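PDB 7BR2: lipolytic enzyme, G-D-S-L family, which metabolises the drug diltiazem in a gut bacterium, acting as a serine esterase of the SGNH (GDSL) hydrolase family. Local coordinates for residues 69-73 / 74-78; 125-128 / 129-132; 372-375 / 376-380; 422-425 / 426-429. All coordinates share one frame; numbering follows the deposited sequence.

Contact 1: residues 69-73 / 74-78; sequences KRLDG and DIFSK
The C-terminal turns of helix 64-75, in the SGNH hydrolase domain, carry R70 and D74 one helical turn apart, with their side chains running alongside each other in the same direction. NH1 of R70 gives a hydrogen-bonded salt bridge to OD2 of D74 at 2.7 Å; OD2 lies at the guanidinium edge, 23° out of its plane, with the two flat groups turned 54° apart. The extended R70 chain also lays its CD 3.4 Å from OD2 of D74. With its CG anti to the backbone N (chi1 -177°), D74 presents OD2 to R70 and OD1 to K78, whose NZ makes a weak salt bridge to OD1 and a firmer bond, 2.9 Å long, to the D74 carbonyl O. R70 spends its NE on D62, and D74 OD2 has a second cationic partner in R367 of helix 344-377. Beside this network the helix widens into a pi-type turn: L71 O accepts from both F76 N, at 2.7 Å, and I75 N. CB of L71 lies over one face of the F76 ring, a CH-pi contact 4.1 Å from its centroid. L71 CD1 meets F76 CZ at the ring rim, while L71 CD2 packs on I75 CB at 3.9 Å. D72 approaches the ring edge with OD1, which is salt-bridged to R123. The charges of D62, R70, D74 and K78 thus alternate and probably offset one another, while L71 packs against I75 and F76, with the D72-R123 pair at the rim of the ring.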
# COMPACT_ATOMS: atom_id res chain seq x y z
N LYS A 69 1.89 -13.74 -19.98
CA LYS A 69 0.72 -14.11 -20.78
C LYS A 69 -0.35 -13.01 -20.77
O LYS A 69 -1.05 -12.82 -21.77
CB LYS A 69 0.04 -15.38 -20.26
CG LYS A 69 0.66 -16.72 -20.52
CD LYS A 69 -0.33 -17.80 -20.02
CE LYS A 69 -0.97 -17.36 -18.71
NZ LYS A 69 -2.34 -17.87 -18.44
N ARG A 70 -0.52 -12.33 -19.64
CA ARG A 70 -1.65 -11.41 -19.50
C ARG A 70 -1.29 -9.93 -19.64
O ARG A 70 -2.15 -9.08 -19.42
CB ARG A 70 -2.37 -11.63 -18.16
CG ARG A 70 -1.55 -11.30 -16.94
CD ARG A 70 -2.41 -11.52 -15.69
NE ARG A 70 -1.62 -11.66 -14.46
CZ ARG A 70 -1.39 -10.67 -13.60
NH1 ARG A 70 -1.88 -9.45 -13.84
NH2 ARG A 70 -0.67 -10.90 -12.51
N LEU A 71 -0.04 -9.61 -20.00
CA LEU A 71 0.31 -8.20 -20.22
C LEU A 71 -0.66 -7.45 -21.16
O LEU A 71 -1.11 -6.35 -20.84
CB LEU A 71 1.74 -8.09 -20.77
CG LEU A 71 2.88 -8.31 -19.79
CD1 LEU A 71 4.22 -8.11 -20.50
CD2 LEU A 71 2.74 -7.41 -18.59
N ASP A 72 -0.97 -8.01 -22.33
CA ASP A 72 -1.80 -7.27 -23.29
C ASP A 72 -3.21 -7.02 -22.74
O ASP A 72 -3.71 -5.89 -22.78
CB ASP A 72 -1.91 -8.01 -24.63
CG ASP A 72 -0.68 -7.87 -25.51
OD1 ASP A 72 -0.10 -6.77 -25.56
OD2 ASP A 72 -0.32 -8.86 -26.18
N GLY A 73 -3.87 -8.08 -22.26
CA GLY A 73 -5.28 -8.01 -21.88
C GLY A 73 -5.56 -7.51 -20.49
O GLY A 73 -6.71 -7.19 -20.17
N ASP A 74 -4.57 -7.49 -19.61
CA ASP A 74 -4.82 -7.17 -18.22
C ASP A 74 -3.96 -6.03 -17.68
O ASP A 74 -4.40 -5.34 -16.76
CB ASP A 74 -4.61 -8.43 -17.36
CG ASP A 74 -4.93 -8.20 -15.91
OD1 ASP A 74 -6.04 -7.69 -15.64
OD2 ASP A 74 -4.11 -8.60 -15.03
N ILE A 75 -2.80 -5.77 -18.26
CA ILE A 75 -1.86 -4.78 -17.75
C ILE A 75 -1.77 -3.58 -18.71
O ILE A 75 -2.09 -2.45 -18.34
CB ILE A 75 -0.48 -5.41 -17.49
CG1 ILE A 75 -0.60 -6.52 -16.45
CG2 ILE A 75 0.50 -4.36 -17.02
CD1 ILE A 75 -1.15 -6.07 -15.12
N PHE A 76 -1.27 -3.81 -19.93
CA PHE A 76 -1.18 -2.73 -20.91
C PHE A 76 -2.57 -2.20 -21.28
O PHE A 76 -2.70 -1.06 -21.74
CB PHE A 76 -0.46 -3.23 -22.17
CG PHE A 76 0.96 -3.67 -21.92
CD1 PHE A 76 1.63 -3.29 -20.76
CD2 PHE A 76 1.63 -4.48 -22.84
CE1 PHE A 76 2.93 -3.70 -20.52
CE2 PHE A 76 2.93 -4.89 -22.61
CZ PHE A 76 3.58 -4.49 -21.45
N SER A 77 -3.60 -3.04 -21.13
CA SER A 77 -4.96 -2.63 -21.38
C SER A 77 -5.39 -1.50 -20.46
O SER A 77 -6.33 -0.78 -20.79
CB SER A 77 -5.91 -3.82 -21.20
OG SER A 77 -5.79 -4.36 -19.89
N LYS A 78 -4.77 -1.40 -19.30
CA LYS A 78 -5.06 -0.33 -18.36
C LYS A 78 -4.28 0.95 -18.67
O LYS A 78 -4.43 1.95 -17.96
CB LYS A 78 -4.77 -0.80 -16.93
CG LYS A 78 -5.75 -1.85 -16.39
CD LYS A 78 -5.23 -2.53 -15.13
CE LYS A 78 -6.28 -3.46 -14.51
NZ LYS A 78 -6.80 -4.52 -15.45

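Contact 2: residues 125-128 / 129-132; sequences KELP and HTRI
L127 and T130 meet side chain to side chain across the tight turn that leads from helix 102-125 into strand 131-136. The touching branch of L127 is CD1, which lies 3.7 Å from CB of T130 and also reaches its methyl CG2 at 3.9 Å. The same CD1 abuts CD1 of I132, again at 3.9 Å, so one leucine methyl bridges two residues of the emerging chain. In L127, CG stands anti to the carbonyl carbon (chi1 -68°), which sends the branch across the turn. At its apex the P128 and H129 side chains cross at about a right angle; CB of P128 comes 3.6 Å from CD2 of H129, and one face of the imidazole lies over the P128 carbonyl carbon. No direct hydrogen bond spans the two halves. Instead a water donates to L127 O at 2.7 Å and to T130 O at 3.0 Å, joining two backbone carbonyls that cannot bond to each other. Farther out, T130 OG1 is hydrogen-bonded to P80 O, and R131 pairs through its backbone with T81 and L83, which sets it beside the neighbouring strand 82-85. F76, which follows helix 64-75, touches L127, while L83 and W175 also touch I132. The two halves are therefore linked by L127 carbons against T130 and I132, and by a water whose two donated bonds satisfy both carbonyls.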
# COMPACT_ATOMS: atom_id res chain seq x y z
N LYS A 125 10.55 -2.90 -22.75
CA LYS A 125 11.44 -2.03 -23.51
C LYS A 125 10.73 -1.38 -24.70
O LYS A 125 11.11 -0.30 -25.14
CB LYS A 125 12.66 -2.82 -23.97
CG LYS A 125 13.45 -3.34 -22.77
CD LYS A 125 14.90 -3.59 -23.02
CE LYS A 125 15.24 -4.07 -24.39
NZ LYS A 125 16.70 -4.35 -24.38
N GLU A 126 9.67 -2.02 -25.21
CA GLU A 126 8.95 -1.49 -26.36
C GLU A 126 7.89 -0.46 -26.01
O GLU A 126 7.35 0.17 -26.93
CB GLU A 126 8.33 -2.66 -27.13
CG GLU A 126 9.37 -3.51 -27.86
CD GLU A 126 10.24 -2.66 -28.78
OE1 GLU A 126 9.69 -1.74 -29.43
OE2 GLU A 126 11.47 -2.89 -28.84
N LEU A 127 7.59 -0.23 -24.73
CA LEU A 127 6.51 0.68 -24.35
C LEU A 127 6.93 2.13 -24.58
O LEU A 127 7.99 2.54 -24.10
CB LEU A 127 6.11 0.48 -22.89
CG LEU A 127 5.44 -0.83 -22.51
CD1 LEU A 127 5.17 -0.84 -21.02
CD2 LEU A 127 4.16 -1.09 -23.32
N PRO A 128 6.13 2.93 -25.30
CA PRO A 128 6.60 4.30 -25.63
C PRO A 128 6.51 5.30 -24.49
O PRO A 128 7.39 6.16 -24.37
CB PRO A 128 5.67 4.69 -26.80
CG PRO A 128 4.42 3.90 -26.55
CD PRO A 128 4.85 2.60 -25.95
N HIS A 129 5.49 5.23 -23.64
CA HIS A 129 5.27 6.27 -22.64
C HIS A 129 4.87 5.65 -21.30
O HIS A 129 3.83 5.97 -20.72
CB HIS A 129 4.20 7.25 -23.13
CG HIS A 129 4.52 7.87 -24.46
ND1 HIS A 129 5.48 8.85 -24.62
CD2 HIS A 129 3.99 7.66 -25.69
CE1 HIS A 129 5.54 9.20 -25.89
NE2 HIS A 129 4.64 8.50 -26.56
N THR A 130 5.68 4.72 -20.82
CA THR A 130 5.41 4.06 -19.54
C THR A 130 6.69 3.99 -18.72
O THR A 130 7.68 3.40 -19.17
CB THR A 130 4.82 2.66 -19.74
OG1 THR A 130 3.59 2.73 -20.47
CG2 THR A 130 4.56 2.00 -18.38
N ARG A 131 6.68 4.60 -17.55
CA ARG A 131 7.77 4.44 -16.61
C ARG A 131 7.72 3.06 -15.96
O ARG A 131 6.71 2.68 -15.36
CB ARG A 131 7.69 5.54 -15.55
CG ARG A 131 8.80 5.49 -14.52
CD ARG A 131 9.07 6.87 -13.91
NE ARG A 131 7.95 7.48 -13.21
CZ ARG A 131 7.77 7.43 -11.89
NH1 ARG A 131 8.63 6.77 -11.12
NH2 ARG A 131 6.73 8.04 -11.33
N ILE A 132 8.83 2.31 -16.06
CA ILE A 132 8.93 0.96 -15.53
C ILE A 132 9.65 1.00 -14.19
O ILE A 132 10.71 1.61 -14.06
CB ILE A 132 9.65 0.02 -16.52
CG1 ILE A 132 8.99 0.06 -17.90
CG2 ILE A 132 9.64 -1.41 -16.02
CD1 ILE A 132 7.56 -0.45 -17.90
O HOH W 1 8.71 3.96 -21.96

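Contact 3: residues 372-375 / 376-380; sequences CQFG and FFQQK
Backbone hydrogen bonds between C372-Q373 and F376-Q378 mark helix 344-377 widening to a pi-type turn as it ends. F377 N donates to C372 O at 3.0 Å and Q378 N to Q373 O at 2.9 Å, both spanning five residues; F376 N reaches C372 O only weakly. A side chain continues the series: Q379 bends at chi2 (55°) to bring NE2 within 2.9 Å of F374 O, a fairly straight bond lying in the amide plane though above the carbonyl plane. NE2 of Q379 also donates to a water that in turn donates to G375 O. Among the flat groups, OE1 of Q378 lies in plane at the edge of the F374 ring, 3.7 Å from CD1, with amide and ring planes 77° apart. OE1 of Q373, held by F384 N, comes 3.6 Å from CB of F377. Apolar packing centres on F377, whose ring has CD2 of F376 3.6 Å above its centre and turns its CE2 toward CB of C372. An alanine in place of F377 would probably leave F376 and C372, as well as Y411, which meets the ring from helix 408-414, facing a gap. Beyond the segment, K69 NZ of helix 64-75 hydrogen-bonds to OE1 of both Q378 and Q379. The Q379 amide thus takes up F374 O directly and G375 O through a water, while OE1 of Q378 and of Q379 face the K69 ammonium.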
# COMPACT_ATOMS: atom_id res chain seq x y z
N CYS A 372 -10.51 -15.65 -13.63
CA CYS A 372 -11.32 -16.48 -14.52
C CYS A 372 -10.82 -16.38 -15.96
O CYS A 372 -10.67 -17.39 -16.66
CB CYS A 372 -12.80 -16.10 -14.42
SG CYS A 372 -13.51 -16.62 -12.84
N GLN A 373 -10.44 -15.17 -16.37
CA GLN A 373 -10.10 -14.98 -17.77
C GLN A 373 -8.73 -15.57 -18.10
O GLN A 373 -8.60 -16.31 -19.08
CB GLN A 373 -10.15 -13.49 -18.14
CG GLN A 373 -11.59 -12.96 -18.33
CD GLN A 373 -12.36 -13.67 -19.46
OE1 GLN A 373 -11.78 -14.43 -20.23
NE2 GLN A 373 -13.66 -13.39 -19.57
N PHE A 374 -7.70 -15.23 -17.33
CA PHE A 374 -6.35 -15.66 -17.69
C PHE A 374 -5.93 -16.98 -17.03
O PHE A 374 -5.11 -17.71 -17.60
CB PHE A 374 -5.35 -14.55 -17.36
CG PHE A 374 -5.62 -13.29 -18.11
CD1 PHE A 374 -5.17 -13.14 -19.41
CD2 PHE A 374 -6.35 -12.26 -17.53
CE1 PHE A 374 -5.44 -11.97 -20.11
CE2 PHE A 374 -6.62 -11.09 -18.22
CZ PHE A 374 -6.17 -10.95 -19.51
N GLY A 375 -6.48 -17.31 -15.87
CA GLY A 375 -6.18 -18.56 -15.23
C GLY A 375 -7.03 -19.73 -15.69
O GLY A 375 -6.72 -20.87 -15.33
N PHE A 376 -8.09 -19.50 -16.48
CA PHE A 376 -8.85 -20.61 -17.04
C PHE A 376 -9.20 -20.42 -18.52
O PHE A 376 -8.87 -21.27 -19.35
CB PHE A 376 -10.12 -20.87 -16.23
CG PHE A 376 -11.01 -21.91 -16.84
CD1 PHE A 376 -10.66 -23.25 -16.77
CD2 PHE A 376 -12.18 -21.55 -17.49
CE1 PHE A 376 -11.47 -24.22 -17.34
CE2 PHE A 376 -13.00 -22.52 -18.05
CZ PHE A 376 -12.64 -23.86 -17.97
N PHE A 377 -9.87 -19.32 -18.86
CA PHE A 377 -10.46 -19.21 -20.20
C PHE A 377 -9.41 -19.06 -21.30
O PHE A 377 -9.62 -19.56 -22.41
CB PHE A 377 -11.46 -18.05 -20.26
CG PHE A 377 -12.77 -18.38 -19.64
CD1 PHE A 377 -13.54 -19.41 -20.15
CD2 PHE A 377 -13.24 -17.68 -18.54
CE1 PHE A 377 -14.75 -19.75 -19.57
CE2 PHE A 377 -14.46 -18.01 -17.95
CZ PHE A 377 -15.21 -19.05 -18.47
N GLN A 378 -8.29 -18.40 -21.01
CA GLN A 378 -7.25 -18.22 -22.03
C GLN A 378 -6.74 -19.56 -22.55
O GLN A 378 -6.54 -19.74 -23.75
CB GLN A 378 -6.09 -17.41 -21.46
CG GLN A 378 -5.05 -17.04 -22.50
CD GLN A 378 -3.96 -16.14 -21.94
OE1 GLN A 378 -3.60 -16.23 -20.77
NE2 GLN A 378 -3.44 -15.24 -22.79
N GLN A 379 -6.52 -20.52 -21.66
CA GLN A 379 -6.02 -21.81 -22.10
C GLN A 379 -7.06 -22.58 -22.90
O GLN A 379 -6.69 -23.50 -23.65
CB GLN A 379 -5.57 -22.63 -20.89
CG GLN A 379 -4.30 -22.13 -20.15
CD GLN A 379 -4.35 -20.66 -19.68
OE1 GLN A 379 -3.57 -19.81 -20.17
NE2 GLN A 379 -5.31 -20.35 -18.79
N LYS A 380 -8.33 -22.19 -22.81
CA LYS A 380 -9.39 -22.82 -23.58
C LYS A 380 -9.73 -22.06 -24.84
O LYS A 380 -10.72 -22.41 -25.51
CB LYS A 380 -10.65 -23.00 -22.73
CG LYS A 380 -10.41 -23.81 -21.46
CD LYS A 380 -10.25 -25.29 -21.83
CE LYS A 380 -10.33 -26.18 -20.61
NZ LYS A 380 -8.97 -26.34 -20.00
O HOH W 2 -5.77 -22.32 -17.23

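Contact 4: residues 422-425 / 426-429; sequences AREQ and EMDV
The guanidinium of R423 has OE1 of E426 at its edge, close to its plane, the two flat groups turned 54° apart and their side chains lying alongside each other. NH1 of R423 donates to OE1 of E426 at 3.0 Å in a salt bridge, reaching the oxygen from its syn side but 27° out of the carboxylate plane. Bends at chi2 (-69°) and chi3 curl the arginine back so that its CD also rests 3.1 Å from OE1 of E426, whereas the glutamate chain runs extended beyond CG. A glutamine in place of R423 would probably leave the E426 carboxylate without its cationic mate. Under the side chains, regular alpha-helical bonds carry helix 417-437 forward: M427 N to R423 O at 3.0 Å, D428 N to E424 O at 2.9 Å and V429 N to Q425 O at 2.8 Å. M427 bends at chi3 to set CE 4.0 Å from CG of E424. R423 and M427 both touch L362 of helix 344-377, and D428 is salt-bridged to R53. Spaced three residues apart, R423 and E426 probably offset each other's charge at the surface, where R423 also packs, with M427, against helix 344-377.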
# COMPACT_ATOMS: atom_id res chain seq x y z
N ALA A 422 -21.04 -1.01 -14.83
CA ALA A 422 -21.69 -0.46 -13.64
C ALA A 422 -20.79 -0.52 -12.41
O ALA A 422 -20.76 0.42 -11.60
CB ALA A 422 -23.01 -1.19 -13.38
N ARG A 423 -20.05 -1.62 -12.23
CA ARG A 423 -19.21 -1.78 -11.05
C ARG A 423 -18.00 -0.87 -11.11
O ARG A 423 -17.56 -0.34 -10.07
CB ARG A 423 -18.79 -3.24 -10.91
CG ARG A 423 -19.95 -4.22 -10.81
CD ARG A 423 -20.70 -4.08 -9.48
NE ARG A 423 -20.16 -5.01 -8.50
CZ ARG A 423 -20.44 -5.02 -7.20
NH1 ARG A 423 -21.26 -4.13 -6.66
NH2 ARG A 423 -19.89 -5.95 -6.43
N GLU A 424 -17.46 -0.66 -12.32
CA GLU A 424 -16.44 0.37 -12.52
C GLU A 424 -16.99 1.74 -12.18
O GLU A 424 -16.30 2.58 -11.59
CB GLU A 424 -15.97 0.35 -13.97
CG GLU A 424 -14.61 -0.27 -14.20
CD GLU A 424 -14.36 -0.51 -15.67
OE1 GLU A 424 -13.88 -1.61 -16.03
OE2 GLU A 424 -14.69 0.39 -16.47
N GLN A 425 -18.24 2.00 -12.58
CA GLN A 425 -18.87 3.27 -12.25
C GLN A 425 -18.98 3.43 -10.74
O GLN A 425 -18.86 4.54 -10.22
CB GLN A 425 -20.23 3.33 -12.91
CG GLN A 425 -20.82 4.70 -12.99
CD GLN A 425 -22.06 4.72 -13.86
OE1 GLN A 425 -22.38 3.73 -14.54
NE2 GLN A 425 -22.77 5.85 -13.86
N GLU A 426 -19.22 2.33 -10.04
CA GLU A 426 -19.26 2.36 -8.58
C GLU A 426 -17.89 2.72 -7.99
O GLU A 426 -17.78 3.55 -7.06
CB GLU A 426 -19.72 0.99 -8.06
CG GLU A 426 -21.21 0.80 -8.07
CD GLU A 426 -21.60 -0.50 -7.38
OE1 GLU A 426 -21.87 -1.53 -8.05
OE2 GLU A 426 -21.64 -0.49 -6.14
N MET A 427 -16.84 2.09 -8.49
CA MET A 427 -15.51 2.46 -8.04
C MET A 427 -15.27 3.95 -8.28
O MET A 427 -14.70 4.65 -7.43
CB MET A 427 -14.45 1.61 -8.74
CG MET A 427 -14.45 0.18 -8.25
SD MET A 427 -12.98 -0.73 -8.78
CE MET A 427 -13.03 -0.59 -10.56
N ASP A 428 -15.72 4.46 -9.43
CA ASP A 428 -15.56 5.88 -9.74
C ASP A 428 -16.39 6.76 -8.81
O ASP A 428 -15.98 7.87 -8.48
CB ASP A 428 -15.92 6.16 -11.20
CG ASP A 428 -14.83 5.74 -12.16
OD1 ASP A 428 -13.64 5.71 -11.77
OD2 ASP A 428 -15.18 5.41 -13.32
N VAL A 429 -17.56 6.28 -8.39
CA VAL A 429 -18.33 7.01 -7.39
C VAL A 429 -17.49 7.21 -6.14
O VAL A 429 -17.41 8.31 -5.59
CB VAL A 429 -19.64 6.27 -7.05
CG1 VAL A 429 -20.14 6.71 -5.68
CG2 VAL A 429 -20.68 6.51 -8.12

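In the fold
From the N terminus the four contacts come in series, none nesting in or crossing another, each closing only a short local turn. Contact 1 ends helix 64-75 and contact 2 turns helix 102-125 into strand 131-136 of the parallel sheet; they touch where F76 CE1 meets L127 CD1 at 3.7 Å. Contact 3, at the end of helix 344-377, lies against contact 1, with R70 CB 3.4 Å from F374 CD1, and so ties the hydrolase domain to the long helix 344-377. Contact 4, on helix 417-437, stands apart, its nearest atoms about 8 Å from contact 1 and about 12 Å from contact 3, yet it packs on the same helix 344-377.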